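Local coordinates for protein succinate dehydrogenase subunit A (Mycolicibacterium smegmatis, PDB 7D6V) that probably oxidises succinate to fumarate at its bound FAD and passes the electrons to the iron-sulfur subunit on their way to quinone, at residues A91-D96 and G436-L441; D109-K112 and I116-R119; G195-F200 and G526-N531; N493-I498 and I505-D510; C583-S586 and V591-D594. One frame throughout, in Å; residues are numbered along the deposited sequence.

How the contacts relate
From the N terminus, helix 84-102 supplies the first segment of contact 1, and the loop after it makes contact 2, which closes within a few residues and so lies inside the long loop that contact 1 completes at helix 427-448. Contact 3 opens at 195-200, before contact 1 has closed, and ends only at 526-531, so the two cross. Between those ends falls contact 4, a short closure between helices 481-495 and 502-518. Contact 5 follows last, a local turn at 583-594, its centre about 18 Å from that of contact 4. Contacts 1 and 2 belong to the FAD side of the fold, contacts 4 and 5 to the C-terminal part, and contact 3 joins the two.

Contact 1: A91-D96 and G436-L441; sequences AQEAPD and GRRAGL
Glu-93 OE2 meets Arg-438 NH1 at 2.5 Å, a salt bridge between helices 84-102 and 427-448, although at this resolution the exact length should not be pressed. The carboxylate oxygen comes in at the edge of the guanidinium, near its plane, while the two planes are turned 38° from each other. The second oxygen, Glu-93 OE1, is 3.4 Å from Arg-438 NH1 and 3.7 Å from Arg-438 CD.

Long side chains suit this place because the backbones stay well apart: the closest CA atoms, those of Glu-93 and Arg-437, are 10.3 Å from each other. Glu-93 runs straight out beyond CG (chi2 -176°), whereas Arg-438 is folded at chi2 and chi3, and the two chains cross at about a right angle. The bend turns the guanidinium so that it serves several partners: NH1 takes the carboxylate, NE bonds to the carbonyl O of Asp-399, and NH2 also has a hydrogen-bond partner outside the two helical segments. Leu-89 of helix 84-102 touches the same arginine.

Arg-437 adds a more distant charge. Its NH2 is 4.4 Å from Glu-93 OE1, too long for a salt bridge, and its NE has a long, weak ion pair with Glu-26.

The contact lies at the surface and its side chains are partly exposed, so water probably screens the attraction to some extent. Two arginines on one helix facing a single glutamate would favour the ionised carboxylate, and between 91-96 and 436-441 the link is essentially electrostatic.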
# COMPACT_ATOMS: atom_id res chain seq x y z
N ALA A 91 -25.59 4.91 -11.57
CA ALA A 91 -25.62 6.36 -11.45
C ALA A 91 -26.43 6.79 -10.24
O ALA A 91 -26.01 7.68 -9.49
CB ALA A 91 -26.18 6.99 -12.72
N GLN A 92 -27.59 6.18 -10.02
CA GLN A 92 -28.44 6.64 -8.94
C GLN A 92 -28.16 5.96 -7.60
O GLN A 92 -28.76 6.35 -6.59
CB GLN A 92 -29.92 6.47 -9.30
CG GLN A 92 -30.36 5.07 -9.63
CD GLN A 92 -31.65 5.05 -10.42
OE1 GLN A 92 -32.17 6.10 -10.81
NE2 GLN A 92 -32.19 3.86 -10.65
N GLU A 93 -27.27 4.97 -7.55
CA GLU A 93 -26.93 4.33 -6.28
C GLU A 93 -25.48 4.56 -5.86
O GLU A 93 -25.10 4.10 -4.78
CB GLU A 93 -27.21 2.83 -6.35
CG GLU A 93 -28.67 2.49 -6.56
CD GLU A 93 -28.92 1.00 -6.52
OE1 GLU A 93 -27.94 0.24 -6.42
OE2 GLU A 93 -30.10 0.60 -6.59
N ALA A 94 -24.68 5.25 -6.66
CA ALA A 94 -23.27 5.44 -6.35
C ALA A 94 -23.02 6.34 -5.13
O ALA A 94 -22.17 5.99 -4.30
CB ALA A 94 -22.52 6.01 -7.56
N PRO A 95 -23.70 7.48 -4.98
CA PRO A 95 -23.43 8.33 -3.80
C PRO A 95 -23.70 7.64 -2.47
O PRO A 95 -22.98 7.89 -1.50
CB PRO A 95 -24.35 9.53 -4.01
CG PRO A 95 -24.59 9.57 -5.46
CD PRO A 95 -24.65 8.15 -5.89
N ASP A 96 -24.72 6.78 -2.40
CA ASP A 96 -25.04 6.10 -1.15
C ASP A 96 -23.91 5.19 -0.71
O ASP A 96 -23.57 5.14 0.48
CB ASP A 96 -26.33 5.30 -1.31
CG ASP A 96 -27.56 6.17 -1.31
OD1 ASP A 96 -27.58 7.18 -0.57
OD2 ASP A 96 -28.51 5.85 -2.05
N GLY A 436 -21.51 -5.09 -6.02
CA GLY A 436 -21.26 -6.04 -4.95
C GLY A 436 -22.41 -6.09 -3.96
O GLY A 436 -22.83 -7.17 -3.55
N ARG A 437 -22.95 -4.93 -3.60
CA ARG A 437 -24.14 -4.93 -2.75
C ARG A 437 -25.31 -5.60 -3.45
O ARG A 437 -26.03 -6.41 -2.84
CB ARG A 437 -24.50 -3.50 -2.35
CG ARG A 437 -25.67 -3.44 -1.39
CD ARG A 437 -26.05 -2.02 -1.07
NE ARG A 437 -27.42 -1.94 -0.58
CZ ARG A 437 -28.49 -1.93 -1.36
NH1 ARG A 437 -29.70 -1.85 -0.82
NH2 ARG A 437 -28.36 -1.99 -2.67
N ARG A 438 -25.52 -5.30 -4.74
CA ARG A 438 -26.61 -5.95 -5.47
C ARG A 438 -26.42 -7.46 -5.53
O ARG A 438 -27.39 -8.21 -5.38
CB ARG A 438 -26.74 -5.37 -6.88
CG ARG A 438 -26.96 -3.88 -6.95
CD ARG A 438 -28.29 -3.46 -6.38
NE ARG A 438 -29.41 -3.79 -7.25
CZ ARG A 438 -30.47 -3.01 -7.43
NH1 ARG A 438 -30.56 -1.84 -6.82
NH2 ARG A 438 -31.45 -3.40 -8.24
N ALA A 439 -25.18 -7.92 -5.74
CA ALA A 439 -24.92 -9.35 -5.83
C ALA A 439 -25.15 -10.05 -4.50
O ALA A 439 -25.74 -11.14 -4.46
CB ALA A 439 -23.49 -9.59 -6.32
N GLY A 440 -24.68 -9.45 -3.40
CA GLY A 440 -24.95 -10.03 -2.10
C GLY A 440 -26.43 -10.12 -1.80
O GLY A 440 -26.92 -11.14 -1.29
N LEU A 441 -27.18 -9.07 -2.13
CA LEU A 441 -28.61 -9.08 -1.86
C LEU A 441 -29.33 -10.10 -2.73
O LEU A 441 -30.26 -10.77 -2.28
CB LEU A 441 -29.18 -7.68 -2.05
CG LEU A 441 -30.63 -7.37 -1.66
CD1 LEU A 441 -30.74 -5.89 -1.33
CD2 LEU A 441 -31.61 -7.73 -2.77

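Contact 2: D109-K112 and I116-R119; sequences DRTK and ISQR
Asp-109 O accepts the backbone N-H of Ser-117 at 2.8 Å, the one hydrogen bond between 109-112 and 116-119, with the donor above the carbonyl plane. Around it lies the close-packed part. The CB atoms of Asp-109 and Ser-117 are 3.9 Å apart, and the methyl of Thr-111 rests against the backbone, CG2 being 3.6 Å from Ser-117 CA, while its OG1 bonds to the backbone N of Lys-115. Small side chains suit these positions because two lengths of main chain pass so near each other.

Arg-110 starts away from the other segment but folds back at chi2 (-59°) and chi3 (-61°). Ile-116 N then lies 4.0 Å from the plane of the Arg-110 guanidinium, over one face and toward its rim, and Arg-110 NH1 reaches Ile-116 CG1 at 3.6 Å. NH2 bonds to Gly-114 O and NE to Met-131 O of the iron-sulfur subunit.

The loose side is at Lys-112, which is exposed, as suits its charged end.

A single backbone bridge, Arg-110 with Ile-116, closes this hairpin-like turn. It leads into strand 118-119 at the edge of a small antiparallel sheet and forms part of the flavoprotein's interface with the iron-sulfur subunit.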
# COMPACT_ATOMS: atom_id res chain seq x y z
N ASP A 109 -10.32 12.89 1.31
CA ASP A 109 -9.99 14.30 1.38
C ASP A 109 -11.26 15.12 1.56
O ASP A 109 -12.35 14.71 1.15
CB ASP A 109 -9.25 14.74 0.12
CG ASP A 109 -7.83 14.23 0.07
OD1 ASP A 109 -7.29 14.06 -1.04
OD2 ASP A 109 -7.24 13.98 1.14
N ARG A 110 -11.12 16.27 2.19
CA ARG A 110 -12.27 17.07 2.60
C ARG A 110 -12.31 18.39 1.85
O ARG A 110 -11.29 18.89 1.37
CB ARG A 110 -12.25 17.34 4.11
CG ARG A 110 -11.80 16.17 4.96
CD ARG A 110 -12.69 14.95 4.77
NE ARG A 110 -14.08 15.21 5.14
CZ ARG A 110 -15.06 14.33 4.98
NH1 ARG A 110 -14.81 13.15 4.45
NH2 ARG A 110 -16.29 14.64 5.35
N THR A 111 -13.51 18.95 1.74
CA THR A 111 -13.71 20.29 1.21
C THR A 111 -13.72 21.29 2.36
O THR A 111 -13.52 20.95 3.53
CB THR A 111 -15.01 20.36 0.41
OG1 THR A 111 -16.13 20.25 1.29
CG2 THR A 111 -15.07 19.26 -0.62
N LYS A 112 -13.94 22.56 2.02
CA LYS A 112 -14.01 23.60 3.05
C LYS A 112 -15.24 23.44 3.94
O LYS A 112 -15.19 23.81 5.12
CB LYS A 112 -14.01 24.98 2.40
CG LYS A 112 -12.78 25.32 1.55
CD LYS A 112 -11.52 25.54 2.39
CE LYS A 112 -10.67 24.29 2.53
NZ LYS A 112 -9.40 24.56 3.25
N ILE A 116 -16.90 15.38 1.38
CA ILE A 116 -15.93 14.60 0.63
C ILE A 116 -15.50 15.38 -0.60
O ILE A 116 -16.34 15.90 -1.35
CB ILE A 116 -16.50 13.23 0.26
CG1 ILE A 116 -16.79 12.41 1.52
CG2 ILE A 116 -15.54 12.47 -0.63
CD1 ILE A 116 -17.33 11.03 1.24
N SER A 117 -14.19 15.47 -0.82
CA SER A 117 -13.65 16.20 -1.96
C SER A 117 -13.79 15.38 -3.24
O SER A 117 -13.62 14.16 -3.23
CB SER A 117 -12.19 16.55 -1.72
OG SER A 117 -11.70 17.44 -2.70
N GLN A 118 -14.09 16.06 -4.34
CA GLN A 118 -14.30 15.43 -5.64
C GLN A 118 -13.42 16.11 -6.68
O GLN A 118 -13.38 17.34 -6.75
CB GLN A 118 -15.77 15.49 -6.05
CG GLN A 118 -16.70 14.72 -5.14
CD GLN A 118 -18.15 14.89 -5.51
OE1 GLN A 118 -18.67 16.00 -5.53
NE2 GLN A 118 -18.82 13.78 -5.80
N ARG A 119 -12.73 15.32 -7.49
CA ARG A 119 -11.88 15.83 -8.56
C ARG A 119 -12.57 15.69 -9.91
O ARG A 119 -13.54 14.96 -10.08
CB ARG A 119 -10.54 15.09 -8.59
CG ARG A 119 -9.55 15.53 -7.54
CD ARG A 119 -8.21 14.85 -7.73
NE ARG A 119 -8.32 13.40 -7.64
CZ ARG A 119 -7.29 12.57 -7.62
NH1 ARG A 119 -6.05 13.05 -7.67
NH2 ARG A 119 -7.48 11.26 -7.54

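Contact 3: G195-F200 and G526-N531; sequences GNFVLF and GGRVFN
Strand 197-200 belongs to a mixed four-stranded sheet of the FAD-binding part, and the turn leading into it is held by the loop before helix 532-556 of the C-terminal part. Arg-528 makes the clasp. Its NH1 (2.9 Å) and NE (3.0 Å) both bond to Gly-195 O, a side-on grip on one atom from the same face of the carbonyl. That oxygen lies almost in the guanidinium plane, and a bend at chi3 (71°) brings the flat group round to it.

The same group lies flat on Phe-197, centres 4.4 Å apart and planes at 22°, with Arg-528 NH1 over one face of the ring toward its rim. Leu-469 touches both side chains.

Glycine fits position 195, where phi is positive (77°). Its CA also makes a CA-H...O contact, Gly-195 CA to Arg-528 O at 3.2 Å. Within the same loop, Asn-531 at the N-cap of helix 532-556 sends ND2 to Gly-527 O at 2.8 Å.

With one edge bonded and one face stacked, the guanidinium is fixed in rotation, and its positive charge is probably stabilised by both the carbonyl dipole and the aromatic ring.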
# COMPACT_ATOMS: atom_id res chain seq x y z
N GLY A 195 -1.48 -27.44 -0.37
CA GLY A 195 -1.91 -28.23 -1.51
C GLY A 195 -3.06 -29.16 -1.23
O GLY A 195 -3.34 -30.04 -2.06
N ASN A 196 -3.74 -29.01 -0.10
CA ASN A 196 -4.83 -29.88 0.28
C ASN A 196 -6.15 -29.35 -0.26
O ASN A 196 -6.32 -28.14 -0.45
CB ASN A 196 -4.91 -30.01 1.80
CG ASN A 196 -3.84 -30.92 2.36
OD1 ASN A 196 -3.63 -32.03 1.86
ND2 ASN A 196 -3.15 -30.47 3.39
N PHE A 197 -7.09 -30.26 -0.49
CA PHE A 197 -8.32 -29.95 -1.21
C PHE A 197 -9.45 -29.61 -0.25
O PHE A 197 -9.69 -30.32 0.73
CB PHE A 197 -8.71 -31.11 -2.12
CG PHE A 197 -7.68 -31.43 -3.15
CD1 PHE A 197 -7.07 -30.41 -3.86
CD2 PHE A 197 -7.31 -32.73 -3.41
CE1 PHE A 197 -6.11 -30.69 -4.81
CE2 PHE A 197 -6.36 -33.02 -4.36
CZ PHE A 197 -5.76 -32.00 -5.06
N VAL A 198 -10.15 -28.52 -0.56
CA VAL A 198 -11.26 -28.01 0.24
C VAL A 198 -12.49 -27.91 -0.65
O VAL A 198 -12.42 -27.44 -1.79
CB VAL A 198 -10.91 -26.66 0.89
CG1 VAL A 198 -10.51 -25.63 -0.16
CG2 VAL A 198 -12.08 -26.15 1.72
N LEU A 199 -13.61 -28.39 -0.13
CA LEU A 199 -14.90 -28.34 -0.81
C LEU A 199 -15.86 -27.51 0.03
O LEU A 199 -16.09 -27.82 1.21
CB LEU A 199 -15.46 -29.74 -1.03
CG LEU A 199 -16.93 -29.80 -1.46
CD1 LEU A 199 -17.11 -29.24 -2.85
CD2 LEU A 199 -17.44 -31.23 -1.38
N PHE A 200 -16.42 -26.48 -0.58
CA PHE A 200 -17.49 -25.69 0.02
C PHE A 200 -18.82 -26.18 -0.54
O PHE A 200 -18.90 -26.63 -1.68
CB PHE A 200 -17.29 -24.21 -0.26
CG PHE A 200 -15.97 -23.68 0.21
CD1 PHE A 200 -15.81 -23.19 1.49
CD2 PHE A 200 -14.87 -23.69 -0.63
CE1 PHE A 200 -14.60 -22.71 1.92
CE2 PHE A 200 -13.65 -23.21 -0.21
CZ PHE A 200 -13.51 -22.73 1.07
N GLY A 526 8.04 -31.35 -8.64
CA GLY A 526 7.96 -31.01 -7.23
C GLY A 526 6.76 -31.62 -6.53
O GLY A 526 6.22 -32.63 -7.00
N GLY A 527 6.36 -31.04 -5.41
CA GLY A 527 5.22 -31.55 -4.67
C GLY A 527 4.04 -30.61 -4.67
O GLY A 527 3.87 -29.82 -5.60
N ARG A 528 3.22 -30.68 -3.63
CA ARG A 528 2.01 -29.87 -3.53
C ARG A 528 2.13 -28.74 -2.52
O ARG A 528 1.17 -27.99 -2.34
CB ARG A 528 0.82 -30.76 -3.18
CG ARG A 528 0.17 -31.42 -4.38
CD ARG A 528 -0.59 -32.66 -3.99
NE ARG A 528 -1.81 -32.34 -3.26
CZ ARG A 528 -2.75 -33.23 -2.94
NH1 ARG A 528 -3.82 -32.86 -2.27
NH2 ARG A 528 -2.60 -34.50 -3.30
N VAL A 529 3.28 -28.58 -1.87
CA VAL A 529 3.44 -27.58 -0.83
C VAL A 529 3.82 -26.26 -1.50
O VAL A 529 4.98 -26.04 -1.86
CB VAL A 529 4.46 -28.01 0.22
CG1 VAL A 529 4.71 -26.89 1.22
CG2 VAL A 529 3.99 -29.26 0.92
N PHE A 530 2.82 -25.40 -1.67
CA PHE A 530 2.91 -24.06 -2.24
C PHE A 530 3.82 -24.06 -3.47
O PHE A 530 4.90 -23.47 -3.49
CB PHE A 530 3.36 -23.04 -1.19
CG PHE A 530 3.39 -21.62 -1.69
CD1 PHE A 530 2.20 -20.93 -1.82
CD2 PHE A 530 4.55 -20.99 -2.05
CE1 PHE A 530 2.17 -19.64 -2.28
CE2 PHE A 530 4.53 -19.69 -2.53
CZ PHE A 530 3.34 -19.02 -2.63
N ASN A 531 3.39 -24.80 -4.49
CA ASN A 531 4.16 -25.02 -5.71
C ASN A 531 3.65 -24.09 -6.80
O ASN A 531 2.64 -24.40 -7.45
CB ASN A 531 4.05 -26.48 -6.14
CG ASN A 531 5.05 -26.85 -7.22
OD1 ASN A 531 5.66 -25.98 -7.83
ND2 ASN A 531 5.20 -28.14 -7.46

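Contact 4: N493-I498 and I505-D510; sequences NDLVGI and IQEALD
Leu-495 and Ala-508 bring together two consecutive helices of the C-terminal part, 481-495 and 502-518, joined by a short connection and packed as a helical pair.

Apolar packing carries the contact. Leu-495 CB is 3.6 Å from Ala-508 CB, and the leucine's CD1 branch passes over the helix backbone, 3.5 Å from Ala-508 N. Alanine suits this place because its single methyl allows the leucine to lie close against the helix. The leucine's CG stands beside its own backbone N (chi1 -48°) and CD1 is carried outward, so that one side chain covers both Ala-508 and Glu-507. Val-496, the first residue to leave helical geometry, adds a lighter touch, its CG2 lying 4.4 Å from Ala-508 CB. Leu-495 and Val-496 are both buried, as suits branched apolar residues. Leu-509 and Ile-505 also touch helix 532-556, Ile-505 at Leu-555; the segment 505-510 thus meets both its predecessor and its successor among the helices of the chain.

A second kind of contact sets apolar groups against polar ones without hydrogen bonding. Ile-505 CG1 lies 4.1 Å from Leu-495 O.

Glu-507 belongs at the border of this core. Its aliphatic stem is extended and crosses the leucine at about a right angle, while its charge is paired one turn further along its own helix, OE2 forming a salt bridge to Arg-511 NH2. The carboxylate carbon still borders the apolar side chain: Glu-507 CD is 3.9 Å from Leu-495 CD1.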
# COMPACT_ATOMS: atom_id res chain seq x y z
N ASN A 493 -0.47 -10.83 -27.27
CA ASN A 493 -0.00 -9.46 -27.45
C ASN A 493 0.17 -9.12 -28.92
O ASN A 493 -0.19 -8.02 -29.36
CB ASN A 493 1.31 -9.25 -26.70
CG ASN A 493 1.50 -7.82 -26.25
OD1 ASN A 493 0.82 -7.35 -25.34
ND2 ASN A 493 2.43 -7.12 -26.88
N ASP A 494 0.72 -10.05 -29.71
CA ASP A 494 0.98 -9.76 -31.12
C ASP A 494 -0.31 -9.70 -31.93
O ASP A 494 -0.52 -8.76 -32.70
CB ASP A 494 1.92 -10.82 -31.70
CG ASP A 494 3.31 -10.73 -31.12
OD1 ASP A 494 3.50 -10.02 -30.11
OD2 ASP A 494 4.22 -11.38 -31.67
N LEU A 495 -1.19 -10.69 -31.77
CA LEU A 495 -2.28 -10.87 -32.72
C LEU A 495 -3.63 -10.40 -32.21
O LEU A 495 -4.56 -10.27 -33.01
CB LEU A 495 -2.37 -12.35 -33.14
CG LEU A 495 -1.02 -12.96 -33.54
CD1 LEU A 495 -1.15 -14.44 -33.80
CD2 LEU A 495 -0.45 -12.26 -34.76
N VAL A 496 -3.77 -10.13 -30.91
CA VAL A 496 -4.98 -9.53 -30.36
C VAL A 496 -4.52 -8.33 -29.54
O VAL A 496 -4.27 -8.44 -28.34
CB VAL A 496 -5.79 -10.52 -29.51
CG1 VAL A 496 -6.98 -9.83 -28.88
CG2 VAL A 496 -6.23 -11.72 -30.33
N GLY A 497 -4.44 -7.17 -30.18
CA GLY A 497 -3.90 -5.98 -29.55
C GLY A 497 -4.87 -4.83 -29.68
O GLY A 497 -6.08 -5.00 -29.71
N ILE A 498 -4.31 -3.62 -29.74
CA ILE A 498 -5.15 -2.45 -29.98
C ILE A 498 -5.77 -2.52 -31.36
O ILE A 498 -6.96 -2.25 -31.54
CB ILE A 498 -4.35 -1.15 -29.81
CG1 ILE A 498 -3.84 -1.00 -28.39
CG2 ILE A 498 -5.25 0.03 -30.11
CD1 ILE A 498 -2.85 0.11 -28.21
N ILE A 505 -6.04 -12.37 -36.34
CA ILE A 505 -6.93 -13.05 -35.40
C ILE A 505 -7.09 -14.51 -35.78
O ILE A 505 -7.13 -15.40 -34.91
CB ILE A 505 -8.29 -12.33 -35.33
CG1 ILE A 505 -8.12 -10.90 -34.84
CG2 ILE A 505 -9.22 -13.06 -34.38
CD1 ILE A 505 -9.30 -10.01 -35.16
N GLN A 506 -7.20 -14.80 -37.08
CA GLN A 506 -7.31 -16.19 -37.51
C GLN A 506 -6.05 -16.97 -37.15
O GLN A 506 -6.14 -18.12 -36.69
CB GLN A 506 -7.57 -16.25 -39.01
CG GLN A 506 -7.99 -17.62 -39.50
CD GLN A 506 -9.34 -18.03 -38.96
OE1 GLN A 506 -10.36 -17.39 -39.23
NE2 GLN A 506 -9.36 -19.10 -38.17
N GLU A 507 -4.88 -16.36 -37.34
CA GLU A 507 -3.63 -17.02 -36.96
C GLU A 507 -3.56 -17.21 -35.45
O GLU A 507 -3.04 -18.23 -34.97
CB GLU A 507 -2.45 -16.20 -37.46
CG GLU A 507 -1.09 -16.71 -37.02
CD GLU A 507 0.01 -15.70 -37.26
OE1 GLU A 507 -0.28 -14.63 -37.83
OE2 GLU A 507 1.16 -15.98 -36.87
N ALA A 508 -4.07 -16.25 -34.68
CA ALA A 508 -4.10 -16.40 -33.23
C ALA A 508 -4.96 -17.59 -32.82
O ALA A 508 -4.57 -18.36 -31.93
CB ALA A 508 -4.62 -15.12 -32.58
N LEU A 509 -6.12 -17.75 -33.44
CA LEU A 509 -6.95 -18.92 -33.15
C LEU A 509 -6.24 -20.21 -33.56
O LEU A 509 -6.27 -21.21 -32.82
CB LEU A 509 -8.30 -18.80 -33.87
CG LEU A 509 -9.30 -17.84 -33.23
CD1 LEU A 509 -10.46 -17.57 -34.17
CD2 LEU A 509 -9.81 -18.38 -31.91
N ASP A 510 -5.60 -20.20 -34.72
CA ASP A 510 -4.92 -21.40 -35.21
C ASP A 510 -3.80 -21.83 -34.26
O ASP A 510 -3.63 -23.03 -34.00
CB ASP A 510 -4.37 -21.16 -36.61
CG ASP A 510 -5.46 -20.95 -37.64
OD1 ASP A 510 -6.62 -21.29 -37.34
OD2 ASP A 510 -5.15 -20.44 -38.74

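Contact 5: C583-S586 and V591-D594; sequences CRVS and VVPD
Ser-586 N donates its N-H to Pro-593 O at 2.9 Å in a nearly straight bond (173°), closing the turn of a β-hairpin whose arms are the antiparallel strands 582-585 and 594-597. Proline has no N-H to offer, but its carbonyl serves well as the acceptor.

Next to this bond, Val-585 and Asp-594 form a non-hydrogen-bonded antiparallel pair with CA atoms 4.5 Å apart. Their side chains lie on the same face of the sheet, Val-585 CG2 being 3.9 Å from Asp-594 OD2. The backbones also meet through a CA-H...O contact, Asp-594 CA to Arg-584 O at 3.1 Å. β-Branched valine suits an extended strand, and Val-585 packs on a second valine at about a right angle, branch to branch, its CG2 lying 3.5 Å from CG2 of Val-592.

Outside this shell, Leu-234 of helix 230-236 touches both Val-585 and Asp-594, while backbone bonding of Cys-583 to Leu-240 ties the first strand to the FAD-binding part. Helix 532-556 lies against the hairpin: Leu-545 touches Val-592 and Asp-594, and Glu-548 OE2 comes close to Asp-594 OD1, a meeting of like charges that may raise the proton affinity of one of them. From the same helix, Lys-552 NZ bonds to Asp-594 O.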
# COMPACT_ATOMS: atom_id res chain seq x y z
N CYS A 583 -20.73 -15.51 -25.64
CA CYS A 583 -19.89 -16.70 -25.72
C CYS A 583 -20.41 -17.81 -24.80
O CYS A 583 -20.86 -17.54 -23.68
CB CYS A 583 -18.45 -16.37 -25.34
SG CYS A 583 -17.72 -15.00 -26.24
N ARG A 584 -20.33 -19.05 -25.27
CA ARG A 584 -20.78 -20.20 -24.49
C ARG A 584 -19.89 -21.40 -24.78
O ARG A 584 -19.16 -21.43 -25.77
CB ARG A 584 -22.24 -20.56 -24.80
CG ARG A 584 -23.26 -19.91 -23.89
CD ARG A 584 -24.65 -20.04 -24.48
NE ARG A 584 -25.53 -18.96 -24.04
CZ ARG A 584 -26.24 -18.20 -24.87
NH1 ARG A 584 -26.16 -18.40 -26.18
NH2 ARG A 584 -27.02 -17.25 -24.39
N VAL A 585 -19.95 -22.40 -23.89
CA VAL A 585 -19.16 -23.62 -23.99
C VAL A 585 -19.94 -24.67 -24.78
O VAL A 585 -21.14 -24.87 -24.56
CB VAL A 585 -18.79 -24.15 -22.60
CG1 VAL A 585 -18.43 -25.62 -22.65
CG2 VAL A 585 -17.63 -23.37 -22.04
N SER A 586 -19.25 -25.36 -25.69
CA SER A 586 -19.85 -26.42 -26.49
C SER A 586 -19.55 -27.81 -25.93
O SER A 586 -20.48 -28.55 -25.58
CB SER A 586 -19.38 -26.32 -27.94
OG SER A 586 -19.95 -25.18 -28.57
N VAL A 591 -9.86 -28.43 -21.96
CA VAL A 591 -10.04 -27.05 -22.39
C VAL A 591 -11.14 -27.09 -23.45
O VAL A 591 -10.89 -27.46 -24.61
CB VAL A 591 -8.76 -26.43 -22.93
CG1 VAL A 591 -8.98 -24.95 -23.22
CG2 VAL A 591 -7.62 -26.61 -21.94
N VAL A 592 -12.35 -26.72 -23.05
CA VAL A 592 -13.53 -26.84 -23.90
C VAL A 592 -13.51 -25.81 -25.02
O VAL A 592 -12.85 -24.77 -24.90
CB VAL A 592 -14.80 -26.71 -23.05
CG1 VAL A 592 -14.86 -27.83 -22.04
CG2 VAL A 592 -14.78 -25.40 -22.31
N PRO A 593 -14.17 -26.07 -26.14
CA PRO A 593 -14.32 -25.06 -27.19
C PRO A 593 -15.57 -24.21 -26.98
O PRO A 593 -16.53 -24.61 -26.32
CB PRO A 593 -14.42 -25.89 -28.47
CG PRO A 593 -14.95 -27.21 -28.04
CD PRO A 593 -14.68 -27.38 -26.57
N ASP A 594 -15.54 -23.02 -27.58
CA ASP A 594 -16.59 -22.03 -27.39
C ASP A 594 -17.29 -21.72 -28.70
O ASP A 594 -16.70 -21.80 -29.78
CB ASP A 594 -16.02 -20.74 -26.80
CG ASP A 594 -15.16 -20.99 -25.59
OD1 ASP A 594 -13.93 -21.18 -25.76
OD2 ASP A 594 -15.70 -20.99 -24.47